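Local coordinates for protein Cbm77-rfpl (Ruminococcus flavefaciens, PDB 5FU5) that probably binds plant cell-wall polysaccharide, likely pectin, as a non-catalytic carbohydrate-binding module of the cellulosome, at residues Ala5-His10 and Tyr110-Ala115; Tyr22-Asn27 and Thr52-Thr57; Leu28-Gly33 and Leu42-Lys47. All blocks are in the same frame, centred on the assembly; numbering follows the deposited sequence.

Interaction 1: Ala5-His10 and Tyr110-Ala115; sequences AGNYVH and YMEYAA
Y8, Y113 and A115 make the apolar centre of this contact, on the face of the sheet that also carries H10 and M111. Y8 meets its neighbours with the rim of its ring: CE1 lies 4.0 Å from CB of A115, near the ring plane, and CD1 comes within 4.4 Å of CD2 on Y113, reaching that ring at its edge as well. CG of Y8 sits beside its own backbone N (chi1 -55°); a CB on G6 would lie 2.9 Å from CE1 of Y8, too close to be tolerated. F21 stacks on Y8, and S60 O binds the Y113 hydroxyl. Further along, NE2 of H10 is bonded to G16 O; its packing against M111 is less certain, because M111 has a second conformer.

This is antiparallel pairing of the chain's first and last long strands; over these two segments the axes run at 169°. Strand 107-116 is bonded on its other edge to strand 62-68. Y8 with Y113 and H10 with M111 each exchange two backbone bonds. At the A5 end a classic beta bulge sets A5 and G6 both against A115, whose O takes a 2.8 Å bond from A5 N and a weak one of 3.3 Å from G6 N. On the opposite, more polar face, N7 and E112 lie side by side, pointing the same way.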
loop_
_atom_site.group_PDB
_atom_site.type_symbol
_atom_site.label_atom_id
_atom_site.label_comp_id
_atom_site.label_asym_id
_atom_site.label_seq_id
_atom_site.Cartn_x
_atom_site.Cartn_y
_atom_site.Cartn_z
ATOM N N ALA A 5 -1.533 8.890 15.857
ATOM C CA ALA A 5 -2.434 8.197 16.762
ATOM C C ALA A 5 -2.497 6.701 16.403
ATOM O O ALA A 5 -2.602 5.850 17.266
ATOM C CB ALA A 5 -3.819 8.794 16.684
ATOM N N GLY A 6 -2.493 6.377 15.126
ATOM C CA GLY A 6 -2.727 5.015 14.694
ATOM C C GLY A 6 -1.911 4.708 13.490
ATOM O O GLY A 6 -1.868 5.543 12.563
ATOM N N ASN A 7 -1.301 3.519 13.449
ATOM C CA ASN A 7 -0.565 3.037 12.279
ATOM C C ASN A 7 -1.282 1.748 11.882
ATOM O O ASN A 7 -1.231 0.745 12.647
ATOM C CB ASN A 7 0.870 2.761 12.639
ATOM C CG ASN A 7 1.594 3.991 13.031
ATOM O OD1 ASN A 7 1.958 4.795 12.162
ATOM N ND2 ASN A 7 1.723 4.234 14.341
ATOM N N TYR A 8 -1.937 1.757 10.721
ATOM C CA TYR A 8 -2.725 0.634 10.218
ATOM C C TYR A 8 -1.899 -0.023 9.135
ATOM O O TYR A 8 -1.671 0.559 8.066
ATOM C CB TYR A 8 -4.076 1.110 9.697
ATOM C CG TYR A 8 -4.838 1.899 10.735
ATOM C CD1 TYR A 8 -4.647 3.289 10.909
ATOM C CD2 TYR A 8 -5.743 1.261 11.596
ATOM C CE1 TYR A 8 -5.359 4.003 11.869
ATOM C CE2 TYR A 8 -6.452 1.969 12.554
ATOM C CZ TYR A 8 -6.266 3.346 12.692
ATOM O OH TYR A 8 -6.937 4.090 13.635
ATOM N N VAL A 9 -1.439 -1.245 9.415
ATOM C CA VAL A 9 -0.412 -1.917 8.659
ATOM C C VAL A 9 -0.977 -3.148 7.973
ATOM O O VAL A 9 -1.816 -3.854 8.571
ATOM C CB VAL A 9 0.721 -2.323 9.602
ATOM C CG1 VAL A 9 1.815 -3.091 8.869
ATOM C CG2 VAL A 9 1.289 -1.084 10.289
ATOM N N HIS A 10 -0.496 -3.442 6.767
ATOM C CA HIS A 10 -0.808 -4.691 6.112
ATOM C C HIS A 10 0.421 -5.260 5.452
ATOM O O HIS A 10 0.992 -4.637 4.549
ATOM C CB HIS A 10 -1.914 -4.564 5.082
ATOM C CG HIS A 10 -2.351 -5.892 4.567
ATOM N ND1 HIS A 10 -3.073 -6.784 5.344
ATOM C CD2 HIS A 10 -2.064 -6.536 3.420
ATOM C CE1 HIS A 10 -3.219 -7.907 4.671
ATOM N NE2 HIS A 10 -2.616 -7.793 3.510
ATOM N N TYR A 110 3.844 -4.261 1.008
ATOM C CA TYR A 110 3.577 -3.742 2.353
ATOM C C TYR A 110 2.857 -2.422 2.236
ATOM O O TYR A 110 3.143 -1.644 1.313
ATOM C CB TYR A 110 4.908 -3.572 3.114
ATOM C CG TYR A 110 4.768 -3.266 4.621
ATOM C CD1 TYR A 110 4.485 -4.262 5.542
ATOM C CD2 TYR A 110 4.944 -1.961 5.086
ATOM C CE1 TYR A 110 4.376 -3.944 6.881
ATOM C CE2 TYR A 110 4.817 -1.626 6.405
ATOM C CZ TYR A 110 4.559 -2.602 7.302
ATOM O OH TYR A 110 4.453 -2.193 8.621
ATOM N N MET A 111 1.974 -2.154 3.175
ATOM C CA MET A 111 1.399 -0.835 3.248
ATOM C C MET A 111 1.066 -0.425 4.656
ATOM O O MET A 111 0.861 -1.267 5.549
ATOM C CB MET A 111 0.213 -0.701 2.301
ATOM C CG MET A 111 -0.973 -1.557 2.595
ATOM S SD MET A 111 -2.317 -1.378 1.389
ATOM C CE MET A 111 -3.169 -2.788 2.054
ATOM N N GLU A 112 1.131 0.894 4.878
ATOM C CA GLU A 112 0.855 1.494 6.163
ATOM C C GLU A 112 0.111 2.794 5.984
ATOM O O GLU A 112 0.407 3.538 5.069
ATOM C CB GLU A 112 2.151 1.769 6.941
ATOM C CG GLU A 112 1.938 2.834 7.991
ATOM C CD GLU A 112 3.012 2.935 9.012
ATOM O OE1 GLU A 112 4.160 2.491 8.755
ATOM O OE2 GLU A 112 2.658 3.466 10.077
ATOM N N TYR A 113 -0.844 3.052 6.867
ATOM C CA TYR A 113 -1.499 4.342 6.945
ATOM C C TYR A 113 -1.254 4.864 8.348
ATOM O O TYR A 113 -1.688 4.240 9.317
ATOM C CB TYR A 113 -3.013 4.290 6.633
ATOM C CG TYR A 113 -3.580 5.669 6.616
ATOM C CD1 TYR A 113 -3.211 6.558 5.593
ATOM C CD2 TYR A 113 -4.350 6.166 7.656
ATOM C CE1 TYR A 113 -3.652 7.866 5.592
ATOM C CE2 TYR A 113 -4.784 7.499 7.670
ATOM C CZ TYR A 113 -4.442 8.331 6.580
ATOM O OH TYR A 113 -4.847 9.642 6.562
ATOM N N ALA A 114 -0.560 5.999 8.443
ATOM C CA ALA A 114 -0.238 6.674 9.716
ATOM C C ALA A 114 -1.203 7.815 9.879
ATOM O O ALA A 114 -1.082 8.811 9.183
ATOM C CB ALA A 114 1.192 7.165 9.714
ATOM N N ALA A 115 -2.131 7.682 10.809
ATOM C CA ALA A 115 -3.199 8.628 11.051
ATOM C C ALA A 115 -2.807 9.556 12.173
ATOM O O ALA A 115 -2.408 9.096 13.248
ATOM C CB ALA A 115 -4.482 7.908 11.395
#

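Interaction 2: Tyr22-Asn27 and Thr52-Thr57; sequences YTIAGN and TSISFT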
loop_
_atom_site.group_PDB
_atom_site.type_symbol
_atom_site.label_atom_id
_atom_site.label_comp_id
_atom_site.label_asym_id
_atom_site.label_seq_id
_atom_site.Cartn_x
_atom_site.Cartn_y
_atom_site.Cartn_z
ATOM N N TYR A 22 -8.241 -2.534 5.620
ATOM C CA TYR A 22 -8.182 -2.487 4.167
ATOM C C TYR A 22 -9.117 -3.499 3.564
ATOM O O TYR A 22 -9.184 -4.634 4.010
ATOM C CB TYR A 22 -6.782 -2.720 3.673
ATOM C CG TYR A 22 -5.725 -1.770 4.216
ATOM C CD1 TYR A 22 -5.523 -0.514 3.629
ATOM C CD2 TYR A 22 -4.916 -2.082 5.327
ATOM C CE1 TYR A 22 -4.568 0.361 4.102
ATOM C CE2 TYR A 22 -3.967 -1.213 5.795
ATOM C CZ TYR A 22 -3.785 0.025 5.185
ATOM O OH TYR A 22 -2.834 0.906 5.618
ATOM N N THR A 23 -9.853 -3.098 2.549
ATOM C CA THR A 23 -10.644 -4.017 1.736
ATOM C C THR A 23 -9.873 -4.262 0.456
ATOM O O THR A 23 -9.755 -3.360 -0.386
ATOM C CB THR A 23 -12.038 -3.480 1.479
ATOM O OG1 THR A 23 -12.709 -3.287 2.736
ATOM C CG2 THR A 23 -12.819 -4.421 0.614
ATOM N N ILE A 24 -9.290 -5.452 0.336
ATOM C CA ILE A 24 -8.356 -5.784 -0.733
ATOM C C ILE A 24 -9.009 -6.693 -1.728
ATOM O O ILE A 24 -9.438 -7.803 -1.389
ATOM C CB ILE A 24 -7.073 -6.470 -0.111
ATOM C CG1 ILE A 24 -6.408 -5.525 0.901
ATOM C CG2 ILE A 24 -6.081 -6.829 -1.209
ATOM C CD1 ILE A 24 -5.453 -6.193 1.861
ATOM N N ALA A 25 -9.077 -6.236 -2.990
ATOM C CA ALA A 25 -9.543 -7.020 -4.111
ATOM C C ALA A 25 -8.398 -7.232 -5.090
ATOM O O ALA A 25 -7.941 -6.298 -5.767
ATOM C CB ALA A 25 -10.692 -6.337 -4.795
ATOM N N GLY A 26 -7.878 -8.445 -5.122
ATOM C CA GLY A 26 -6.797 -8.770 -6.029
ATOM C C GLY A 26 -6.147 -10.099 -5.676
ATOM O O GLY A 26 -6.679 -10.868 -4.832
ATOM N N ASN A 27 -5.020 -10.345 -6.327
ATOM C CA ASN A 27 -4.375 -11.629 -6.416
ATOM C C ASN A 27 -2.934 -11.595 -5.983
ATOM O O ASN A 27 -2.170 -10.664 -6.309
ATOM C CB ASN A 27 -4.454 -12.114 -7.872
ATOM C CG ASN A 27 -5.863 -12.114 -8.344
ATOM O OD1 ASN A 27 -6.718 -12.765 -7.739
ATOM N ND2 ASN A 27 -6.147 -11.352 -9.389
ATOM N N THR A 52 -7.498 -4.664 -9.845
ATOM C CA THR A 52 -7.066 -4.628 -8.431
ATOM C C THR A 52 -7.496 -3.350 -7.751
ATOM O O THR A 52 -7.393 -2.229 -8.321
ATOM C CB THR A 52 -5.537 -4.743 -8.358
ATOM O OG1 THR A 52 -5.132 -5.895 -9.077
ATOM C CG2 THR A 52 -5.029 -4.793 -6.957
ATOM N N SER A 53 -7.950 -3.470 -6.498
ATOM C CA SER A 53 -8.267 -2.287 -5.698
ATOM C C SER A 53 -8.087 -2.535 -4.231
ATOM O O SER A 53 -8.254 -3.681 -3.738
ATOM C CB SER A 53 -9.670 -1.763 -5.947
ATOM O OG SER A 53 -10.636 -2.670 -5.460
ATOM N N ILE A 54 -7.655 -1.501 -3.554
ATOM C CA ILE A 54 -7.571 -1.510 -2.079
ATOM C C ILE A 54 -8.314 -0.267 -1.608
ATOM O O ILE A 54 -7.940 0.876 -1.996
ATOM C CB ILE A 54 -6.128 -1.463 -1.590
ATOM C CG1 ILE A 54 -5.321 -2.631 -2.144
ATOM C CG2 ILE A 54 -6.099 -1.436 -0.080
ATOM C CD1 ILE A 54 -3.864 -2.315 -2.241
ATOM N N SER A 55 -9.358 -0.476 -0.799
ATOM C CA SER A 55 -10.102 0.602 -0.203
ATOM C C SER A 55 -9.923 0.640 1.303
ATOM O O SER A 55 -9.720 -0.390 1.936
ATOM C CB SER A 55 -11.565 0.425 -0.542
ATOM O OG SER A 55 -11.710 0.364 -1.945
ATOM N N PHE A 56 -10.018 1.828 1.863
ATOM C CA PHE A 56 -9.978 2.059 3.302
ATOM C C PHE A 56 -10.543 3.428 3.598
ATOM O O PHE A 56 -10.591 4.291 2.710
ATOM C CB PHE A 56 -8.582 1.921 3.872
ATOM C CG PHE A 56 -7.590 2.947 3.384
ATOM C CD1 PHE A 56 -6.965 2.782 2.163
ATOM C CD2 PHE A 56 -7.277 4.066 4.146
ATOM C CE1 PHE A 56 -6.008 3.694 1.728
ATOM C CE2 PHE A 56 -6.336 5.001 3.689
ATOM C CZ PHE A 56 -5.726 4.819 2.484
ATOM N N THR A 57 -10.922 3.621 4.858
ATOM C CA THR A 57 -11.372 4.896 5.374
ATOM C C THR A 57 -10.339 5.395 6.382
ATOM O O THR A 57 -10.086 4.765 7.412
ATOM C CB THR A 57 -12.780 4.812 5.975
ATOM O OG1 THR A 57 -13.719 4.378 4.994
ATOM C CG2 THR A 57 -13.240 6.212 6.488
HETATM O O HOH W 1 -11.277 -2.861 -2.754
HETATM O O HOH W 2 -4.200 -8.279 -8.132
#
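Y22 turns the edge of its ring toward the face of F56 in an offset edge-to-face pair, with centroids 5.4 Å apart and planes at 65°. CE1 of Y22 is the atom over that face, 3.9 Å from CD1 of F56. With CG of Y22 beside its own backbone N (chi1 -56°), the two side chains lie alongside each other, pointing the same way. I54 adds its CG2, which approaches the Y22 ring obliquely, 3.9 Å from CD1. Beyond the pair, M111 and Y113 pack on Y22, Y113 also meets the F56 ring, and the Y22 hydroxyl is bonded to Y8 O. An alanine in place of Y22 would probably leave Y8 O without this hydroxyl partner and open a gap beside F56 and I54.

The backbones are joined by two hydrogen-bonded pairs, T23 with S55 and A25 with S53, which between them make four nearly straight bonds. Their side chains form the outer, more polar face, where a water donates to T23 O at 2.9 Å and is also hydrogen-bonded to S53 OG. A second water accepts from N27 N and from T52 OG1, 2.7 Å from the latter, just past the last backbone pair; the same T52 OG1 is bonded to E49 N. Between these sites G26 adopts backbone angles at which a CB would jam against the carbonyl O of A25 and crowd CG2 of T52.

With I24 and I54 on the inner face, where I24 touches H10 and both touch M111, and T23, A25, S53 and S55 on the outer, mostly hydroxyl-bearing face, the antiparallel pair has the two-faced pattern of a layer in a beta-sandwich, a fold common among carbohydrate-binding modules.

Interaction 3: Leu28-Gly33 and Leu42-Lys47; sequences LSTSKG and LTQCLK
L28 reaches over the opposite backbone, its CD2 3.5 Å from C45 O, while CD1 packs on the Q44 side chain. The L28 CA-H also points at C45 O, which S29 N grips in turn with a 2.9 Å hydrogen bond. S29 O in turn accepts from C45 N, so that S29 and C45 form an antiparallel hydrogen-bonded pair. The hydroxyl of S29 does different work: with OG anti to the backbone N (chi1 178°), it accepts from S31 N at 3.0 Å, an ST turn, where the chain leaves the strand. CB of S29 meanwhile lies on the aliphatic K47 chain, 3.7 Å from CG.

T30 sets CG2 against CB of Q44. Past the turn, K32 brings its CB to 3.7 Å from SG of C45, and its chain, bent at chi2 (-59°), crosses K47 at about a right angle, methylene against methylene; the two ammonium groups stay 6.1 Å apart, NZ to NZ, and K47 has a long, weak ion pair with E49. At G33 a water accepts from K32 N and donates to both G33 O and T43 O, joining loop to strand where the two segments have no further direct backbone bond.

F12 of helix 12-15 touches both L28 and L46, and T13 OG1 is hydrogen-bonded to the N atoms of T43 and Q44. L46 bonds through its backbone to L108 of strand 107-116, and C45 packs on N107 and F109 of that strand.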
loop_
_atom_site.group_PDB
_atom_site.type_symbol
_atom_site.label_atom_id
_atom_site.label_comp_id
_atom_site.label_asym_id
_atom_site.label_seq_id
_atom_site.Cartn_x
_atom_site.Cartn_y
_atom_site.Cartn_z
ATOM N N LEU A 28 -2.595 -12.609 -5.179
ATOM C CA LEU A 28 -1.274 -12.741 -4.619
ATOM C C LEU A 28 -0.296 -13.486 -5.514
ATOM O O LEU A 28 -0.693 -14.340 -6.302
ATOM C CB LEU A 28 -1.364 -13.456 -3.257
ATOM C CG LEU A 28 -2.275 -12.779 -2.224
ATOM C CD1 LEU A 28 -2.593 -13.716 -1.051
ATOM C CD2 LEU A 28 -1.626 -11.495 -1.739
ATOM N N SER A 29 0.995 -13.184 -5.344
ATOM C CA SER A 29 2.036 -13.917 -6.067
ATOM C C SER A 29 3.332 -14.007 -5.236
ATOM O O SER A 29 3.596 -13.128 -4.434
ATOM C CB SER A 29 2.313 -13.254 -7.433
ATOM O OG SER A 29 3.333 -13.886 -8.133
ATOM N N THR A 30 4.087 -15.080 -5.483
ATOM C CA THR A 30 5.449 -15.223 -4.980
ATOM C C THR A 30 6.467 -15.324 -6.111
ATOM O O THR A 30 7.623 -15.637 -5.863
ATOM C CB THR A 30 5.569 -16.431 -4.032
ATOM O OG1 THR A 30 5.129 -17.603 -4.701
ATOM C CG2 THR A 30 4.727 -16.181 -2.820
ATOM N N SER A 31 6.064 -14.887 -7.311
ATOM C CA SER A 31 6.896 -15.005 -8.504
ATOM C C SER A 31 7.442 -13.663 -8.999
ATOM O O SER A 31 7.969 -13.586 -10.124
ATOM C CB SER A 31 6.077 -15.694 -9.590
ATOM O OG SER A 31 5.650 -16.964 -9.120
ATOM N N LYS A 32 7.318 -12.629 -8.172
ATOM C CA LYS A 32 7.623 -11.270 -8.570
ATOM C C LYS A 32 8.776 -10.672 -7.795
ATOM O O LYS A 32 8.912 -9.442 -7.684
ATOM C CB LYS A 32 6.369 -10.400 -8.393
ATOM C CG LYS A 32 5.131 -10.887 -9.144
ATOM C CD LYS A 32 5.320 -10.977 -10.659
ATOM C CE LYS A 32 3.993 -11.380 -11.292
ATOM N NZ LYS A 32 4.208 -11.454 -12.752
ATOM N N GLY A 33 9.646 -11.526 -7.262
ATOM C CA GLY A 33 10.802 -11.032 -6.530
ATOM C C GLY A 33 10.462 -10.690 -5.108
ATOM O O GLY A 33 9.482 -11.178 -4.564
ATOM N N LEU A 42 10.420 -9.326 2.256
ATOM C CA LEU A 42 9.062 -9.675 1.954
ATOM C C LEU A 42 8.990 -10.386 0.612
ATOM O O LEU A 42 9.691 -10.016 -0.336
ATOM C CB LEU A 42 8.186 -8.406 1.977
ATOM C CG LEU A 42 8.209 -7.636 3.305
ATOM C CD1 LEU A 42 7.543 -6.292 3.150
ATOM C CD2 LEU A 42 7.532 -8.426 4.409
ATOM N N THR A 43 8.159 -11.405 0.508
ATOM C CA THR A 43 8.189 -12.330 -0.646
ATOM C C THR A 43 6.880 -12.570 -1.373
ATOM O O THR A 43 6.906 -13.057 -2.517
ATOM C CB THR A 43 8.703 -13.721 -0.187
ATOM O OG1 THR A 43 7.878 -14.198 0.875
ATOM C CG2 THR A 43 10.196 -13.588 0.274
ATOM N N GLN A 44 5.737 -12.294 -0.724
ATOM C CA GLN A 44 4.436 -12.484 -1.344
ATOM C C GLN A 44 3.804 -11.121 -1.528
ATOM O O GLN A 44 3.636 -10.362 -0.572
ATOM C CB GLN A 44 3.521 -13.396 -0.524
ATOM C CG GLN A 44 2.147 -13.557 -1.119
ATOM C CD GLN A 44 1.302 -14.488 -0.302
ATOM O OE1 GLN A 44 0.857 -14.141 0.826
ATOM N NE2 GLN A 44 1.055 -15.634 -0.836
ATOM N N CYS A 45 3.446 -10.805 -2.794
ATOM C CA CYS A 45 2.881 -9.494 -3.118
ATOM C C CYS A 45 1.450 -9.591 -3.605
ATOM O O CYS A 45 0.986 -10.665 -3.993
ATOM C CB CYS A 45 3.746 -8.883 -4.204
ATOM S SG CYS A 45 3.837 -9.810 -5.752
ATOM N N LEU A 46 0.802 -8.419 -3.630
ATOM C CA LEU A 46 -0.409 -8.186 -4.393
ATOM C C LEU A 46 0.058 -7.659 -5.776
ATOM O O LEU A 46 0.778 -6.660 -5.850
ATOM C CB LEU A 46 -1.282 -7.179 -3.687
ATOM C CG LEU A 46 -2.684 -6.973 -4.270
ATOM C CD1 LEU A 46 -3.564 -8.137 -3.830
ATOM C CD2 LEU A 46 -3.249 -5.633 -3.819
ATOM N N LYS A 47 -0.312 -8.390 -6.811
ATOM C CA LYS A 47 -0.017 -7.957 -8.185
ATOM C C LYS A 47 -0.880 -6.730 -8.475
ATOM O O LYS A 47 -2.065 -6.716 -8.147
ATOM C CB LYS A 47 -0.303 -9.078 -9.172
ATOM C CG LYS A 47 0.550 -10.342 -8.963
ATOM C CD LYS A 47 0.293 -11.431 -10.004
ATOM C CE LYS A 47 -1.056 -12.067 -9.866
ATOM N NZ LYS A 47 -1.273 -13.242 -10.771
HETATM O O HOH W 3 9.073 -14.426 -3.552
HETATM O O HOH W 4 6.902 -12.116 -5.269
#

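Strand 23-29 serves two of the contacts: interaction 2 pairs its beginning with strand 53-58, and interaction 3 pairs its end with strand 40-47. Strand 107-116, the second partner in interaction 1, is also a neighbour of strand 40-47. Interactions 1 and 2, centres about 14 Å apart, meet through the Y22 hydroxyl bonded to Y8 O and through Y22 packing on M111, each turning one, largely buried, face to the core. Interaction 3 lies farther out, about 13 Å from the chain centre, and relies more on lysine methylenes and a turn. Backbone pairing is correspondingly longest in interaction 1 and shortest in interaction 3, where N27 O and K47 N continue the pairing toward interaction 2.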